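Local coordinates for protein acyl-CoA dehydrogenase (Geobacillus kaustophilus, PDB 2PG0) that probably dehydrogenates acyl chains at the alpha-beta position, using FAD as cofactor to introduce a double bond, at residues Glu82-Gly85 against Ser86-Gly90; Glu248-Val251 against Val252-Ala256. All coordinates share one frame; numbering follows the deposited sequence.

Contact 1 of 2, residues Glu82-Gly85 against Ser86-Gly90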
ATOM      1  N   GLU A  82     -27.075  -0.239  10.034  1.00 11.69           N
ATOM      2  CA  GLU A  82     -25.820   0.412   9.642  1.00 12.08           C
ATOM      3  C   GLU A  82     -26.052   1.429   8.529  1.00 11.91           C
ATOM      4  O   GLU A  82     -25.416   2.484   8.500  1.00 11.02           O
ATOM      5  CB  GLU A  82     -24.749  -0.609   9.243  1.00 12.34           C
ATOM      6  CG  GLU A  82     -23.344  -0.007   8.991  1.00 14.02           C
ATOM      7  CD  GLU A  82     -22.714   0.630  10.242  1.00 15.92           C
ATOM      8  OE1 GLU A  82     -22.984   0.174  11.376  1.00 17.92           O
ATOM      9  OE2 GLU A  82     -21.927   1.587  10.089  1.00 18.50           O
ATOM     10  N   LYS A  83     -26.984   1.124   7.629  1.00 11.78           N
ATOM     11  CA  LYS A  83     -27.359   2.074   6.589  1.00 12.01           C
ATOM     12  C   LYS A  83     -27.837   3.399   7.180  1.00 11.78           C
ATOM     13  O   LYS A  83     -27.638   4.456   6.581  1.00 11.51           O
ATOM     14  CB  LYS A  83     -28.399   1.468   5.645  1.00 12.37           C
ATOM     15  CG  LYS A  83     -27.792   0.417   4.715  1.00 13.35           C
ATOM     16  CD  LYS A  83     -28.832  -0.232   3.828  1.00 14.83           C
ATOM     17  CE  LYS A  83     -28.276  -1.476   3.157  1.00 17.09           C
ATOM     18  NZ  LYS A  83     -29.291  -2.074   2.227  1.00 17.13           N
ATOM     19  N   VAL A  84     -28.456   3.335   8.360  1.00 11.35           N
ATOM     20  CA  VAL A  84     -28.772   4.546   9.118  1.00 11.48           C
ATOM     21  C   VAL A  84     -27.477   5.108   9.725  1.00 11.39           C
ATOM     22  O   VAL A  84     -27.063   6.220   9.395  1.00 11.78           O
ATOM     23  CB  VAL A  84     -29.840   4.306  10.217  1.00 11.61           C
ATOM     24  CG1 VAL A  84     -30.199   5.625  10.927  1.00 11.38           C
ATOM     25  CG2 VAL A  84     -31.104   3.643   9.623  1.00 10.95           C
ATOM     26  N   GLY A  85     -26.840   4.332  10.597  1.00 11.81           N
ATOM     27  CA  GLY A  85     -25.546   4.747  11.167  1.00 11.60           C
ATOM     28  C   GLY A  85     -24.983   3.789  12.196  1.00 11.30           C
ATOM     29  O   GLY A  85     -25.715   3.003  12.800  1.00 11.43           O
ATOM     30  N   SER A  86     -23.671   3.888  12.409  1.00 11.57           N
ATOM     31  CA  SER A  86     -22.946   2.984  13.299  1.00 11.87           C
ATOM     32  C   SER A  86     -23.340   3.113  14.768  1.00 11.85           C
ATOM     33  O   SER A  86     -23.077   2.210  15.554  1.00 12.41           O
ATOM     34  CB  SER A  86     -21.433   3.217  13.152  1.00 11.75           C
ATOM     35  OG  SER A  86     -21.028   3.031  11.812  1.00 13.25           O
ATOM     36  N   SER A  87     -23.964   4.225  15.153  1.00 12.36           N
ATOM     37  CA  SER A  87     -24.415   4.378  16.541  1.00 12.58           C
ATOM     38  C   SER A  87     -25.518   3.393  16.909  1.00 12.44           C
ATOM     39  O   SER A  87     -25.832   3.217  18.083  1.00 13.44           O
ATOM     40  CB  SER A  87     -24.837   5.819  16.842  1.00 12.64           C
ATOM     41  OG  SER A  87     -23.703   6.670  16.943  1.00 13.16           O
ATOM     42  N   LEU A  88     -26.087   2.741  15.900  1.00 12.52           N
ATOM     43  CA  LEU A  88     -27.123   1.735  16.119  1.00 12.59           C
ATOM     44  C   LEU A  88     -26.591   0.322  16.408  1.00 12.97           C
ATOM     45  O   LEU A  88     -27.377  -0.629  16.544  1.00 13.07           O
ATOM     46  CB  LEU A  88     -28.095   1.736  14.940  1.00 12.01           C
ATOM     47  CG  LEU A  88     -29.074   2.915  15.027  1.00 12.18           C
ATOM     48  CD1 LEU A  88     -29.639   3.228  13.654  1.00 12.14           C
ATOM     49  CD2 LEU A  88     -30.196   2.664  16.044  1.00 11.67           C
ATOM     50  N   VAL A  89     -25.266   0.195  16.530  1.00 12.91           N
ATOM     51  CA  VAL A  89     -24.626  -1.109  16.790  1.00 13.59           C
ATOM     52  C   VAL A  89     -25.080  -1.786  18.076  1.00 13.27           C
ATOM     53  O   VAL A  89     -24.945  -3.002  18.215  1.00 13.64           O
ATOM     54  CB  VAL A  89     -23.076  -1.028  16.814  1.00 13.80           C
ATOM     55  CG1 VAL A  89     -22.537  -0.756  15.409  1.00 15.47           C
ATOM     56  CG2 VAL A  89     -22.576  -0.011  17.857  1.00 13.70           C
ATOM     57  N   GLY A  90     -25.598  -0.992  19.014  1.00 13.14           N
ATOM     58  CA  GLY A  90     -26.105  -1.513  20.288  1.00 13.23           C
ATOM     59  C   GLY A  90     -27.266  -2.472  20.121  1.00 13.52           C
ATOM     60  O   GLY A  90     -27.466  -3.363  20.953  1.00 13.04           O
TER
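Glu82 lays its carboxylate over the start of the next turn of chain, where OE2 takes the hydroxyl of Ser86 in a hydrogen bond. The modelled separation, 2.4 Å from Glu82 OE2 to Ser86 OG, is very short, and its exact value is doubtful. CG stands anti to the backbone N (chi1 -173°), and a bend at chi2 (64°) then brings the acid forward along the chain; Glu82 OE1 ends up 3.4 Å from Ser86 CA. With only the methyl of an alanine here, the buried Ser86 hydroxyl would probably lose this acceptor and a gap would be likely to open against Ala255, Thr258 and Ala259 of helix 237-273, which the glutamate side chain also touches.

After Val84 the chain turns at Gly85, the first residue to leave helical angles, with positive phi and an almost fully extended backbone. The Gly85 carbonyl closes a 3-10 turn: Leu88 N donates to Gly85 O over 3.1 Å, fairly straight at 162° but from well above the carbonyl plane. Leu88 CB sits 3.4 Å from Gly85 O, and Leu88 CD1 reaches back to Val84 CB, 3.6 Å away. Trp36 and Ile42 continue this apolar side around Leu88, while Tyr33 lies on Val84. The carbonyls of Glu82, Lys83 and Val84 are hydrogen-bonded by Arg357 and Arg358. Taken together, this is a tight connection between helices 71-84 and 89-105, made by Gly85 and a short 3-10 segment, in the all-helical N-terminal domain of the acyl-CoA dehydrogenase fold.

Contact 2 of 2, residues Glu248-Val251 against Val252-Ala256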
ATOM      1  N   GLU A 248     -19.835 -12.755  17.068  1.00 17.16           N
ATOM      2  CA  GLU A 248     -19.501 -11.347  17.346  1.00 18.06           C
ATOM      3  C   GLU A 248     -18.654 -10.724  16.220  1.00 16.72           C
ATOM      4  O   GLU A 248     -18.985  -9.652  15.692  1.00 16.09           O
ATOM      5  CB  GLU A 248     -18.794 -11.192  18.704  1.00 17.88           C
ATOM      6  CG  GLU A 248     -18.470  -9.726  19.066  1.00 20.50           C
ATOM      7  CD  GLU A 248     -17.955  -9.530  20.498  1.00 20.98           C
ATOM      8  OE1 GLU A 248     -18.311 -10.321  21.401  1.00 25.11           O
ATOM      9  OE2 GLU A 248     -17.197  -8.557  20.722  1.00 24.52           O
ATOM     10  N   ARG A 249     -17.572 -11.407  15.859  1.00 16.23           N
ATOM     11  CA  ARG A 249     -16.692 -10.947  14.787  1.00 15.75           C
ATOM     12  C   ARG A 249     -17.399 -10.893  13.430  1.00 14.95           C
ATOM     13  O   ARG A 249     -17.141  -9.990  12.627  1.00 14.57           O
ATOM     14  CB  ARG A 249     -15.411 -11.788  14.748  1.00 15.91           C
ATOM     15  CG  ARG A 249     -14.511 -11.459  15.933  1.00 17.67           C
ATOM     16  CD  ARG A 249     -13.563 -12.574  16.326  1.00 20.95           C
ATOM     17  NE  ARG A 249     -12.881 -12.205  17.567  1.00 22.88           N
ATOM     18  CZ  ARG A 249     -12.161 -13.034  18.324  1.00 24.33           C
ATOM     19  NH1 ARG A 249     -12.023 -14.309  17.987  1.00 23.65           N
ATOM     20  NH2 ARG A 249     -11.582 -12.577  19.434  1.00 24.32           N
ATOM     21  N   LEU A 250     -18.304 -11.844  13.194  1.00 14.55           N
ATOM     22  CA  LEU A 250     -19.097 -11.855  11.967  1.00 14.01           C
ATOM     23  C   LEU A 250     -20.008 -10.630  11.886  1.00 14.17           C
ATOM     24  O   LEU A 250     -20.160 -10.033  10.816  1.00 13.34           O
ATOM     25  CB  LEU A 250     -19.911 -13.154  11.838  1.00 14.28           C
ATOM     26  CG  LEU A 250     -20.714 -13.366  10.540  1.00 14.23           C
ATOM     27  CD1 LEU A 250     -19.845 -13.161   9.280  1.00 13.12           C
ATOM     28  CD2 LEU A 250     -21.374 -14.744  10.528  1.00 13.92           C
ATOM     29  N   VAL A 251     -20.613 -10.267  13.014  1.00 13.92           N
ATOM     30  CA  VAL A 251     -21.497  -9.099  13.076  1.00 14.03           C
ATOM     31  C   VAL A 251     -20.729  -7.815  12.751  1.00 13.70           C
ATOM     32  O   VAL A 251     -21.187  -6.987  11.961  1.00 13.24           O
ATOM     33  CB  VAL A 251     -22.217  -9.022  14.454  1.00 14.48           C
ATOM     34  CG1 VAL A 251     -22.892  -7.677  14.655  1.00 14.72           C
ATOM     35  CG2 VAL A 251     -23.240 -10.166  14.569  1.00 14.37           C
ATOM     36  N   VAL A 252     -19.542  -7.671  13.336  1.00 13.34           N
ATOM     37  CA  VAL A 252     -18.671  -6.538  13.019  1.00 13.56           C
ATOM     38  C   VAL A 252     -18.289  -6.507  11.535  1.00 12.64           C
ATOM     39  O   VAL A 252     -18.338  -5.449  10.913  1.00 12.41           O
ATOM     40  CB  VAL A 252     -17.417  -6.520  13.922  1.00 13.91           C
ATOM     41  CG1 VAL A 252     -16.389  -5.503  13.426  1.00 14.18           C
ATOM     42  CG2 VAL A 252     -17.837  -6.217  15.363  1.00 14.03           C
ATOM     43  N   ALA A 253     -17.941  -7.663  10.971  1.00 12.29           N
ATOM     44  CA  ALA A 253     -17.605  -7.752   9.548  1.00 12.06           C
ATOM     45  C   ALA A 253     -18.783  -7.320   8.675  1.00 12.34           C
ATOM     46  O   ALA A 253     -18.598  -6.581   7.705  1.00 11.99           O
ATOM     47  CB  ALA A 253     -17.157  -9.165   9.183  1.00 12.27           C
ATOM     48  N   ILE A 254     -19.989  -7.772   9.035  1.00 12.09           N
ATOM     49  CA  ILE A 254     -21.207  -7.391   8.292  1.00 12.65           C
ATOM     50  C   ILE A 254     -21.429  -5.870   8.303  1.00 12.36           C
ATOM     51  O   ILE A 254     -21.686  -5.274   7.247  1.00 12.21           O
ATOM     52  CB  ILE A 254     -22.462  -8.148   8.797  1.00 12.40           C
ATOM     53  CG1 ILE A 254     -22.351  -9.640   8.457  1.00 13.55           C
ATOM     54  CG2 ILE A 254     -23.749  -7.542   8.200  1.00 12.77           C
ATOM     55  CD1 ILE A 254     -23.314 -10.553   9.234  1.00 13.78           C
ATOM     56  N   ALA A 255     -21.300  -5.252   9.479  1.00 12.23           N
ATOM     57  CA  ALA A 255     -21.497  -3.803   9.632  1.00 12.08           C
ATOM     58  C   ALA A 255     -20.442  -2.986   8.889  1.00 12.32           C
ATOM     59  O   ALA A 255     -20.743  -1.952   8.287  1.00 11.83           O
ATOM     60  CB  ALA A 255     -21.531  -3.413  11.118  1.00 12.34           C
ATOM     61  N   ALA A 256     -19.194  -3.446   8.930  1.00 11.85           N
ATOM     62  CA  ALA A 256     -18.138  -2.753   8.205  1.00 11.61           C
ATOM     63  C   ALA A 256     -18.322  -2.855   6.678  1.00 11.45           C
ATOM     64  O   ALA A 256     -18.070  -1.885   5.951  1.00 11.33           O
ATOM     65  CB  ALA A 256     -16.768  -3.266   8.634  1.00 12.05           C
TER
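Ile254 leans back on the preceding turn of its own helix, against Leu250 and the backbone of Val251. Its CB lies 3.6 Å from both Leu250 O and Val251 O. CG1, placed anti to the carbonyl carbon and beside the backbone N (chi1 -68°), comes down on the Leu250 carbonyl, with 3.2 Å between Ile254 CG1 and Leu250 O. At the tip, Ile254 CD1 is 3.6 Å from Leu250 O and 4.0 Å from Leu250 CG, the latter being the one apolar touch between side chains here, and the two chains meet at a slant.

The same Leu250 oxygen accepts the amide of Ile254 at 2.9 Å (Ile254 N to Leu250 O), so this carbonyl is both hydrogen-bonded and lidded by the methylene. Three more i to i+4 bonds run alongside, Val252 N to Glu248 O, Ala253 N to Arg249 O and Ala255 N to Val251 O, as in regular alpha-helix. Val252 CG2, beside its own backbone N, lies 3.6 Å from Glu248 O. Arg249 NE makes a hydrogen bond to the carbonyl of Ala369.

Helix 237-273 is packed on several sides. Leu250 and Ile254 face helix 285-313 through Val308, His312, Val305 and Ile309; Ala256 meets Ile329 and Thr330 of helix 319-343; Val251 touches Asn78, and Ile254 touches Glu79, both on helix 71-84.

The two contacts come from different domains, the N-terminal helical one and the C-terminal one, yet they meet directly. The centres of contact 1 and contact 2 are about 12 Å apart. Glu82 CG of contact 1 packs 3.3 Å from Ala255 O of contact 2, so the end of helix 71-84 bears on the middle of helix 237-273. Both also approach the flavin: the side chain of Val89 lies about 7 Å from a bound FAD and about 5 Å from that of Thr162, which binds it, while the side chain of Glu248 is about 6 Å from FAD and about 4 Å from that of Met129, another FAD-binding residue. This is consistent with a place just behind the residues that line the cofactor pocket.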